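Local coordinates for protein putative fimbrium anchoring subunit Fim4B (Bacteroides ovatus, PDB 5CAG) that is a putative anchoring subunit of a fimbrium, of the FimB/Mfa2 family, and is predicted to be an outer-membrane lipoprotein, at residues E152-A160 with K282-T290. Residues are numbered along the deposited sequence; the frame is centred on the assembly and turned at random.
Sequences EAKGLEYVA and KIEVDKPET
A short parallel strand pairing near the C-terminal end of the modelled chain joins K154, just before the 3-10 segment 156-158, to E284. Two backbone hydrogen bonds hold it. K154 N donates one to I283 O at 2.8 Å, and K154 O accepts one from V285 N at 2.9 Å, nearly straight (176°). K154 thus grips the chain on both sides of E284. K154 and E284 point the same way, side by side. Both chains are extended, with CG anti to the backbone N (chi1 -166° and 175°), which brings K154 NZ to 3.4 Å from E284 OE2 in a long salt bridge at the surface.

On the other face, A153 CB meets I283 CG2 at 3.6 Å. V285 points at 152-160: its CB lies 3.4 Å from G155 O, and its CG2 touches V159 CG2 at 3.8 Å. I283, V285, L156 and V159 all reach F237 of strand 232-239, closing a buried apolar patch.

Farther along, the Y158 ring lies between two residues. E157 CG covers one face; on the opposite face K287 CA sits 3.7 Å from the ring centroid, a CH-pi contact. K287 CB and CG also pack over this face, and K287 CE comes near Y158 OH. P288 CD approaches Y158 CD1 obliquely. Q245 bonds to the backbone of E284 and D286. The arrangement is a short, weakly bonded C-terminal strand added in parallel to strand 134-154 in this mainly beta FimB/Mfa2-family protein.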
loop_
_atom_site.group_PDB
_atom_site.type_symbol
_atom_site.label_atom_id
_atom_site.label_comp_id
_atom_site.label_asym_id
_atom_site.label_seq_id
_atom_site.Cartn_x
_atom_site.Cartn_y
_atom_site.Cartn_z
ATOM N N GLU A 152 -3.640 3.982 -26.800
ATOM C CA GLU A 152 -4.461 4.035 -27.988
ATOM C C GLU A 152 -4.908 2.623 -28.379
ATOM O O GLU A 152 -4.070 1.719 -28.408
ATOM C CB GLU A 152 -3.622 4.680 -29.081
ATOM C CG GLU A 152 -4.394 5.419 -30.146
ATOM C CD GLU A 152 -3.436 6.006 -31.157
ATOM O OE1 GLU A 152 -2.737 6.985 -30.802
ATOM O OE2 GLU A 152 -3.320 5.434 -32.267
ATOM N N ALA A 153 -6.223 2.426 -28.656
ATOM C CA ALA A 153 -6.781 1.127 -29.056
ATOM C C ALA A 153 -7.904 1.250 -30.123
ATOM O O ALA A 153 -8.896 1.978 -29.943
ATOM C CB ALA A 153 -7.287 0.383 -27.845
ATOM N N LYS A 154 -7.729 0.508 -31.235
ATOM C CA LYS A 154 -8.657 0.487 -32.369
ATOM C C LYS A 154 -9.862 -0.408 -32.085
ATOM O O LYS A 154 -9.727 -1.462 -31.453
ATOM C CB LYS A 154 -7.929 0.003 -33.642
ATOM C CG LYS A 154 -8.667 0.247 -34.970
ATOM C CD LYS A 154 -7.871 -0.247 -36.194
ATOM C CE LYS A 154 -8.726 -0.452 -37.431
ATOM N NZ LYS A 154 -7.935 -0.942 -38.603
ATOM N N GLY A 155 -11.020 0.017 -32.581
ATOM C CA GLY A 155 -12.258 -0.743 -32.482
ATOM C C GLY A 155 -12.814 -0.921 -31.089
ATOM O O GLY A 155 -13.266 -2.014 -30.727
ATOM N N LEU A 156 -12.839 0.160 -30.312
ATOM C CA LEU A 156 -13.401 0.053 -28.980
ATOM C C LEU A 156 -14.915 -0.004 -29.079
ATOM O O LEU A 156 -15.573 -0.378 -28.107
ATOM C CB LEU A 156 -12.937 1.203 -28.063
ATOM C CG LEU A 156 -11.450 1.288 -27.730
ATOM C CD1 LEU A 156 -11.163 2.563 -27.057
ATOM C CD2 LEU A 156 -10.990 0.141 -26.848
ATOM N N GLU A 157 -15.476 0.310 -30.265
ATOM C CA GLU A 157 -16.925 0.240 -30.504
ATOM C C GLU A 157 -17.450 -1.173 -30.245
ATOM O O GLU A 157 -18.625 -1.348 -29.933
ATOM C CB GLU A 157 -17.292 0.691 -31.935
ATOM C CG GLU A 157 -16.738 -0.150 -33.080
ATOM C CD GLU A 157 -15.650 0.514 -33.900
ATOM O OE1 GLU A 157 -14.759 1.173 -33.308
ATOM O OE2 GLU A 157 -15.686 0.360 -35.144
ATOM N N TYR A 158 -16.556 -2.169 -30.376
ATOM C CA TYR A 158 -16.828 -3.581 -30.174
ATOM C C TYR A 158 -16.645 -3.993 -28.702
ATOM O O TYR A 158 -16.985 -5.120 -28.351
ATOM C CB TYR A 158 -15.914 -4.416 -31.084
ATOM C CG TYR A 158 -15.977 -4.026 -32.542
ATOM C CD1 TYR A 158 -17.199 -3.849 -33.185
ATOM C CD2 TYR A 158 -14.816 -3.865 -33.291
ATOM C CE1 TYR A 158 -17.263 -3.487 -34.531
ATOM C CE2 TYR A 158 -14.868 -3.523 -34.645
ATOM C CZ TYR A 158 -16.096 -3.333 -35.261
ATOM O OH TYR A 158 -16.161 -2.979 -36.590
ATOM N N VAL A 159 -16.142 -3.094 -27.847
ATOM C CA VAL A 159 -15.905 -3.424 -26.450
ATOM C C VAL A 159 -17.107 -3.045 -25.595
ATOM O O VAL A 159 -17.658 -1.950 -25.738
ATOM C CB VAL A 159 -14.610 -2.784 -25.887
ATOM C CG1 VAL A 159 -14.460 -3.094 -24.407
ATOM C CG2 VAL A 159 -13.372 -3.256 -26.643
ATOM N N ALA A 160 -17.496 -3.956 -24.700
ATOM C CA ALA A 160 -18.544 -3.748 -23.715
ATOM C C ALA A 160 -17.928 -3.107 -22.502
ATOM O O ALA A 160 -18.402 -2.060 -22.056
ATOM C CB ALA A 160 -19.198 -5.069 -23.340
ATOM N N LYS A 282 0.311 -2.490 -32.160
ATOM C CA LYS A 282 -0.844 -1.613 -31.941
ATOM C C LYS A 282 -2.036 -2.405 -31.381
ATOM O O LYS A 282 -2.209 -3.557 -31.765
ATOM C CB LYS A 282 -1.206 -0.890 -33.247
ATOM C CG LYS A 282 -0.757 0.584 -33.268
ATOM C CD LYS A 282 -0.336 1.125 -34.656
ATOM C CE LYS A 282 -1.341 1.090 -35.803
ATOM N NZ LYS A 282 -0.702 1.413 -37.117
ATOM N N ILE A 283 -2.818 -1.843 -30.439
ATOM C CA ILE A 283 -3.951 -2.626 -29.922
ATOM C C ILE A 283 -5.136 -2.487 -30.875
ATOM O O ILE A 283 -5.596 -1.373 -31.139
ATOM C CB ILE A 283 -4.351 -2.268 -28.456
ATOM C CG1 ILE A 283 -3.289 -2.740 -27.466
ATOM C CG2 ILE A 283 -5.692 -2.877 -28.077
ATOM C CD1 ILE A 283 -3.216 -1.933 -26.225
ATOM N N GLU A 284 -5.643 -3.613 -31.366
ATOM C CA GLU A 284 -6.833 -3.592 -32.199
ATOM C C GLU A 284 -7.806 -4.649 -31.736
ATOM O O GLU A 284 -7.448 -5.823 -31.685
ATOM C CB GLU A 284 -6.497 -3.792 -33.683
ATOM C CG GLU A 284 -7.733 -3.904 -34.573
ATOM C CD GLU A 284 -7.552 -3.753 -36.073
ATOM O OE1 GLU A 284 -6.401 -3.575 -36.541
ATOM O OE2 GLU A 284 -8.586 -3.764 -36.780
ATOM N N VAL A 285 -9.039 -4.238 -31.428
ATOM C CA VAL A 285 -10.111 -5.164 -31.061
ATOM C C VAL A 285 -10.794 -5.599 -32.368
ATOM O O VAL A 285 -11.259 -4.754 -33.147
ATOM C CB VAL A 285 -11.108 -4.595 -30.023
ATOM C CG1 VAL A 285 -12.226 -5.589 -29.741
ATOM C CG2 VAL A 285 -10.391 -4.225 -28.734
ATOM N N ASP A 286 -10.801 -6.911 -32.626
ATOM C CA ASP A 286 -11.388 -7.457 -33.844
ATOM C C ASP A 286 -12.891 -7.574 -33.684
ATOM O O ASP A 286 -13.359 -8.030 -32.638
ATOM C CB ASP A 286 -10.754 -8.810 -34.187
ATOM C CG ASP A 286 -9.244 -8.745 -34.336
ATOM O OD1 ASP A 286 -8.760 -8.009 -35.237
ATOM O OD2 ASP A 286 -8.544 -9.415 -33.547
ATOM N N LYS A 287 -13.641 -7.122 -34.710
ATOM C CA LYS A 287 -15.102 -7.164 -34.773
ATOM C C LYS A 287 -15.587 -8.550 -34.361
ATOM O O LYS A 287 -15.027 -9.545 -34.826
ATOM C CB LYS A 287 -15.611 -6.802 -36.190
ATOM C CG LYS A 287 -17.143 -6.685 -36.331
ATOM C CD LYS A 287 -17.590 -6.217 -37.733
ATOM C CE LYS A 287 -18.741 -5.226 -37.711
ATOM N NZ LYS A 287 -19.009 -4.643 -39.058
ATOM N N PRO A 288 -16.579 -8.646 -33.448
ATOM C CA PRO A 288 -17.049 -9.971 -33.032
ATOM C C PRO A 288 -17.555 -10.777 -34.217
ATOM O O PRO A 288 -18.129 -10.213 -35.161
ATOM C CB PRO A 288 -18.168 -9.662 -32.034
ATOM C CG PRO A 288 -18.527 -8.269 -32.252
ATOM C CD PRO A 288 -17.320 -7.575 -32.754
ATOM N N GLU A 289 -17.302 -12.098 -34.172
ATOM C CA GLU A 289 -17.712 -13.050 -35.207
ATOM C C GLU A 289 -19.223 -13.060 -35.381
ATOM O O GLU A 289 -19.983 -12.664 -34.484
ATOM C CB GLU A 289 -17.207 -14.463 -34.893
ATOM C CG GLU A 289 -15.736 -14.658 -35.228
ATOM C CD GLU A 289 -15.239 -16.092 -35.278
ATOM O OE1 GLU A 289 -15.998 -16.980 -35.736
ATOM O OE2 GLU A 289 -14.066 -16.319 -34.902
ATOM N N THR A 290 -19.653 -13.483 -36.555
ATOM C CA THR A 290 -21.067 -13.519 -36.887
ATOM C C THR A 290 -21.476 -14.940 -37.346
ATOM O O THR A 290 -20.676 -15.625 -38.006
ATOM C CB THR A 290 -21.381 -12.435 -37.938
ATOM O OG1 THR A 290 -20.417 -12.495 -39.001
ATOM C CG2 THR A 290 -21.429 -11.024 -37.330
#